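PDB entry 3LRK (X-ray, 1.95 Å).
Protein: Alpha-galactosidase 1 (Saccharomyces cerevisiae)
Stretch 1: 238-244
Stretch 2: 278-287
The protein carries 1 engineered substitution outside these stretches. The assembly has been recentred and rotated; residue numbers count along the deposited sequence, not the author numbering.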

ATOM      1  N   SER A 238      -7.050 -18.941  -9.661  1.00 21.71           N
ATOM      2  CA  SER A 238      -8.291 -19.702  -9.843  1.00 21.51           C
ATOM      3  C   SER A 238      -9.421 -18.852 -10.429  1.00 21.21           C
ATOM      4  O   SER A 238      -9.365 -17.624 -10.411  1.00 21.28           O
ATOM      5  N   ILE A 239     -10.442 -19.529 -10.942  1.00 20.61           N
ATOM      6  CA  ILE A 239     -11.632 -18.885 -11.514  1.00 20.33           C
ATOM      7  C   ILE A 239     -12.281 -17.878 -10.540  1.00 20.42           C
ATOM      8  O   ILE A 239     -12.502 -16.718 -10.896  1.00 19.98           O
ATOM      9  N   MET A 240     -12.538 -18.324  -9.314  1.00 20.39           N
ATOM     10  CA  MET A 240     -13.150 -17.495  -8.283  1.00 20.73           C
ATOM     11  C   MET A 240     -12.248 -16.363  -7.810  1.00 20.40           C
ATOM     12  O   MET A 240     -12.739 -15.292  -7.457  1.00 20.93           O
ATOM     13  N   ASN A 241     -10.939 -16.612  -7.772  1.00 20.54           N
ATOM     14  CA  ASN A 241      -9.962 -15.576  -7.429  1.00 20.42           C
ATOM     15  C   ASN A 241     -10.081 -14.409  -8.406  1.00 20.25           C
ATOM     16  O   ASN A 241     -10.099 -13.254  -7.986  1.00 19.82           O
ATOM     17  N   ILE A 242     -10.205 -14.732  -9.699  1.00 19.72           N
ATOM     18  CA  ILE A 242     -10.246 -13.730 -10.767  1.00 20.01           C
ATOM     19  C   ILE A 242     -11.604 -13.026 -10.817  1.00 20.01           C
ATOM     20  O   ILE A 242     -11.660 -11.804 -10.956  1.00 19.58           O
ATOM     21  N   LEU A 243     -12.687 -13.792 -10.673  1.00 20.19           N
ATOM     22  CA  LEU A 243     -14.024 -13.193 -10.599  1.00 20.47           C
ATOM     23  C   LEU A 243     -14.127 -12.211  -9.425  1.00 20.34           C
ATOM     24  O   LEU A 243     -14.690 -11.128  -9.561  1.00 20.29           O
ATOM     25  N   ASN A 244     -13.599 -12.610  -8.276  1.00 20.24           N
ATOM     26  CA  ASN A 244     -13.592 -11.753  -7.084  1.00 20.72           C
ATOM     27  C   ASN A 244     -12.807 -10.452  -7.277  1.00 20.25           C
ATOM     28  O   ASN A 244     -13.262  -9.376  -6.880  1.00 20.52           O
ATOM     29  N   ALA A 278     -20.661 -22.362 -14.473  1.00 24.13           N
ATOM     30  CA  ALA A 278     -20.447 -21.212 -13.589  1.00 24.01           C
ATOM     31  C   ALA A 278     -19.434 -20.245 -14.202  1.00 23.78           C
ATOM     32  O   ALA A 278     -19.673 -19.042 -14.260  1.00 23.78           O
ATOM     33  N   HIS A 279     -18.323 -20.803 -14.684  1.00 23.67           N
ATOM     34  CA  HIS A 279     -17.216 -20.051 -15.275  1.00 23.24           C
ATOM     35  C   HIS A 279     -17.649 -19.311 -16.556  1.00 23.16           C
ATOM     36  O   HIS A 279     -17.444 -18.097 -16.676  1.00 23.30           O
ATOM     37  N   PHE A 280     -18.284 -20.028 -17.486  1.00 22.11           N
ATOM     38  CA  PHE A 280     -18.763 -19.429 -18.734  1.00 21.74           C
ATOM     39  C   PHE A 280     -19.840 -18.366 -18.483  1.00 21.12           C
ATOM     40  O   PHE A 280     -19.783 -17.276 -19.058  1.00 20.65           O
ATOM     41  N   SER A 281     -20.792 -18.681 -17.602  1.00 21.07           N
ATOM     42  CA  SER A 281     -21.894 -17.772 -17.263  1.00 21.43           C
ATOM     43  C   SER A 281     -21.411 -16.492 -16.589  1.00 21.24           C
ATOM     44  O   SER A 281     -21.918 -15.408 -16.886  1.00 20.97           O
ATOM     45  N   MET A 282     -20.445 -16.616 -15.676  1.00 21.28           N
ATOM     46  CA  MET A 282     -19.946 -15.433 -14.960  1.00 21.16           C
ATOM     47  C   MET A 282     -19.084 -14.514 -15.846  1.00 21.16           C
ATOM     48  O   MET A 282     -19.238 -13.292 -15.797  1.00 21.13           O
ATOM     49  N   TRP A 283     -18.221 -15.104 -16.674  1.00 20.75           N
ATOM     50  CA  TRP A 283     -17.471 -14.354 -17.703  1.00 20.62           C
ATOM     51  C   TRP A 283     -18.429 -13.634 -18.666  1.00 20.79           C
ATOM     52  O   TRP A 283     -18.218 -12.464 -19.007  1.00 20.80           O
ATOM     53  N   ALA A 284     -19.492 -14.314 -19.101  1.00 21.00           N
ATOM     54  CA  ALA A 284     -20.498 -13.642 -19.932  1.00 21.16           C
ATOM     55  C   ALA A 284     -21.119 -12.441 -19.199  1.00 20.89           C
ATOM     56  O   ALA A 284     -21.208 -11.327 -19.745  1.00 20.88           O
ATOM     57  N   MET A 285     -21.534 -12.689 -17.962  1.00 20.83           N
ATOM     58  CA  MET A 285     -22.315 -11.739 -17.175  1.00 21.40           C
ATOM     59  C   MET A 285     -21.568 -10.454 -16.803  1.00 21.27           C
ATOM     60  O   MET A 285     -22.182  -9.387 -16.669  1.00 21.43           O
ATOM     61  N   VAL A 286     -20.250 -10.562 -16.621  1.00 21.12           N
ATOM     62  CA  VAL A 286     -19.421  -9.385 -16.337  1.00 20.71           C
ATOM     63  C   VAL A 286     -18.886  -8.730 -17.616  1.00 21.10           C
ATOM     64  O   VAL A 286     -18.080  -7.795 -17.553  1.00 20.92           O
ATOM     65  N   LYS A 287     -19.338  -9.221 -18.773  1.00 21.15           N
ATOM     66  CA  LYS A 287     -18.904  -8.694 -20.074  1.00 21.33           C
ATOM     67  C   LYS A 287     -17.377  -8.800 -20.271  1.00 21.28           C
ATOM     68  O   LYS A 287     -16.723  -7.891 -20.795  1.00 21.53           O
TER

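How does the contact begin on the second helix? The two helices run nearly parallel, 15° between their directions, with axes 11.2 Å apart at closest approach, so side chains must fill the gap. Ala 278 points toward the first helix but is too short to touch it. His 279 leaves its backbone sideways with chi1 t, and its ring offers a face to Ile 239 (chi1 m, chi2 t), whose CG1 lies 4.0 Å from the ring centroid in a CH-pi contact. Ile 239 CG2 also comes within 3.9 Å of His 279 ND1, while His 279 NE2 is hydrogen-bonded elsewhere in the structure.

What does Met 282 meet, one turn further on? Phe 280 and Ser 281 are out of reach, whereas Met 282 points toward the first helix with all three chi angles m. Met 282 CG packs 3.9 Å from Leu 243 CD2. Leu 243 (chi1 t, chi2 p) starts sideways, but its end comes nearer.

Why does Trp 283 touch three residues? It too starts sideways, with chi1 off-well at -91°, yet its broad indole reaches back to the first helix. Ile 239 O lies near the ring plane, 3.5 Å from Trp 283 CH2, and Ile 239 CG2 is 3.8 Å from Trp 283 CZ3. Ile 242 (chi1 m, chi2 t) brings CG2 to 4.1 Å from Trp 283 CZ2, and Leu 243 CB sits 4.3 Å from Trp 283 CZ3. Trp 283 NE1 finds its hydrogen bond elsewhere in the structure.

Where does the contact end, and does anything polar bridge it? Val 286, just past the helix with chi1 m, points toward the first helix and sets CG1 4.1 Å from Leu 243 CD1; Lys 287 is out of reach. No hydrogen bond crosses between the stretches, so the contact rests on packing.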

ATOM      1  CB  SER A 238      -8.756 -20.315  -8.523  1.00 21.37           C
ATOM      2  OG  SER A 238      -9.260 -19.310  -7.669  1.00 22.33           O
ATOM      3  CB  ILE A 239     -12.625 -19.962 -12.026  1.00 19.90           C
ATOM      4  CG1 ILE A 239     -12.061 -20.604 -13.305  1.00 21.01           C
ATOM      5  CG2 ILE A 239     -14.034 -19.385 -12.249  1.00 19.60           C
ATOM      6  CD1 ILE A 239     -12.549 -22.036 -13.583  1.00 20.95           C
ATOM      7  CB  MET A 240     -13.572 -18.346  -7.075  1.00 20.65           C
ATOM      8  CG  MET A 240     -14.794 -19.240  -7.300  1.00 21.18           C
ATOM      9  SD  MET A 240     -16.264 -18.385  -7.898  1.00 23.31           S
ATOM     10  CE  MET A 240     -16.592 -17.193  -6.591  1.00 21.01           C
ATOM     11  CB  ASN A 241      -8.529 -16.145  -7.424  1.00 20.41           C
ATOM     12  CG  ASN A 241      -7.451 -15.061  -7.277  1.00 20.87           C
ATOM     13  OD1 ASN A 241      -7.125 -14.351  -8.235  1.00 20.51           O
ATOM     14  ND2 ASN A 241      -6.863 -14.969  -6.086  1.00 21.70           N
ATOM     15  CB  ILE A 242      -9.848 -14.346 -12.141  1.00 19.97           C
ATOM     16  CG1 ILE A 242      -8.337 -14.644 -12.144  1.00 19.99           C
ATOM     17  CG2 ILE A 242     -10.215 -13.420 -13.300  1.00 20.27           C
ATOM     18  CD1 ILE A 242      -7.874 -15.509 -13.283  1.00 20.08           C
ATOM     19  CB  LEU A 243     -15.112 -14.273 -10.476  1.00 21.19           C
ATOM     20  CG  LEU A 243     -16.556 -13.758 -10.440  1.00 20.59           C
ATOM     21  CD1 LEU A 243     -16.937 -13.077 -11.752  1.00 21.11           C
ATOM     22  CD2 LEU A 243     -17.499 -14.912 -10.120  1.00 21.88           C
ATOM     23  CB  ASN A 244     -13.069 -12.528  -5.876  1.00 20.58           C
ATOM     24  CG  ASN A 244     -14.098 -13.519  -5.325  1.00 22.90           C
ATOM     25  OD1 ASN A 244     -15.253 -13.539  -5.749  1.00 24.69           O
ATOM     26  ND2 ASN A 244     -13.672 -14.344  -4.384  1.00 24.38           N
ATOM     27  CB  ALA A 278     -19.973 -21.682 -12.223  1.00 23.73           C
ATOM     28  CB  HIS A 279     -16.043 -21.024 -15.490  1.00 22.89           C
ATOM     29  CG  HIS A 279     -14.885 -20.474 -16.267  1.00 22.65           C
ATOM     30  ND1 HIS A 279     -14.389 -19.198 -16.091  1.00 21.09           N
ATOM     31  CD2 HIS A 279     -14.079 -21.069 -17.183  1.00 22.33           C
ATOM     32  CE1 HIS A 279     -13.358 -19.017 -16.898  1.00 22.48           C
ATOM     33  NE2 HIS A 279     -13.144 -20.139 -17.566  1.00 22.40           N
ATOM     34  CB  PHE A 280     -19.259 -20.519 -19.700  1.00 21.30           C
ATOM     35  CG  PHE A 280     -19.604 -20.019 -21.076  1.00 21.71           C
ATOM     36  CD1 PHE A 280     -18.599 -19.681 -21.998  1.00 20.44           C
ATOM     37  CD2 PHE A 280     -20.943 -19.916 -21.473  1.00 21.10           C
ATOM     38  CE1 PHE A 280     -18.925 -19.234 -23.278  1.00 19.28           C
ATOM     39  CE2 PHE A 280     -21.284 -19.474 -22.750  1.00 20.98           C
ATOM     40  CZ  PHE A 280     -20.286 -19.125 -23.660  1.00 19.72           C
ATOM     41  CB  SER A 281     -22.916 -18.456 -16.351  1.00 21.20           C
ATOM     42  OG  SER A 281     -23.479 -19.601 -16.971  1.00 23.31           O
ATOM     43  CB  MET A 282     -19.259 -15.808 -13.641  1.00 21.50           C
ATOM     44  CG  MET A 282     -20.236 -16.322 -12.546  1.00 21.89           C
ATOM     45  SD  MET A 282     -21.732 -15.323 -12.323  1.00 24.16           S
ATOM     46  CE  MET A 282     -20.966 -13.771 -11.834  1.00 24.45           C
ATOM     47  CB  TRP A 283     -16.519 -15.275 -18.485  1.00 20.16           C
ATOM     48  CG  TRP A 283     -15.076 -15.422 -17.954  1.00 20.08           C
ATOM     49  CD1 TRP A 283     -13.926 -15.297 -18.691  1.00 20.46           C
ATOM     50  CD2 TRP A 283     -14.653 -15.728 -16.609  1.00 20.82           C
ATOM     51  NE1 TRP A 283     -12.814 -15.511 -17.893  1.00 20.36           N
ATOM     52  CE2 TRP A 283     -13.235 -15.776 -16.613  1.00 19.78           C
ATOM     53  CE3 TRP A 283     -15.332 -15.968 -15.399  1.00 20.51           C
ATOM     54  CZ2 TRP A 283     -12.487 -16.052 -15.457  1.00 19.68           C
ATOM     55  CZ3 TRP A 283     -14.582 -16.239 -14.244  1.00 21.03           C
ATOM     56  CH2 TRP A 283     -13.173 -16.270 -14.284  1.00 19.46           C
ATOM     57  CB  ALA A 284     -21.581 -14.622 -20.384  1.00 21.13           C
ATOM     58  CB  MET A 285     -22.796 -12.426 -15.904  1.00 21.58           C
ATOM     59  CG  MET A 285     -24.039 -11.810 -15.303  1.00 22.23           C
ATOM     60  SD  MET A 285     -24.223 -12.361 -13.608  1.00 23.43           S
ATOM     61  CE  MET A 285     -22.645 -11.813 -12.977  1.00 30.51           C
ATOM     62  CB  VAL A 286     -18.265  -9.691 -15.333  1.00 20.84           C
ATOM     63  CG1 VAL A 286     -18.824 -10.238 -14.028  1.00 20.60           C
ATOM     64  CG2 VAL A 286     -17.239 -10.662 -15.925  1.00 19.63           C
ATOM     65  CB  LYS A 287     -19.417  -7.265 -20.286  1.00 21.41           C
ATOM     66  CG  LYS A 287     -20.763  -7.148 -21.011  1.00 22.34           C
ATOM     67  CD  LYS A 287     -21.959  -7.710 -20.234  1.00 22.51           C
ATOM     68  CE  LYS A 287     -23.249  -7.056 -20.751  1.00 22.54           C
ATOM     69  NZ  LYS A 287     -24.464  -7.774 -20.294  1.00 22.36           N
TER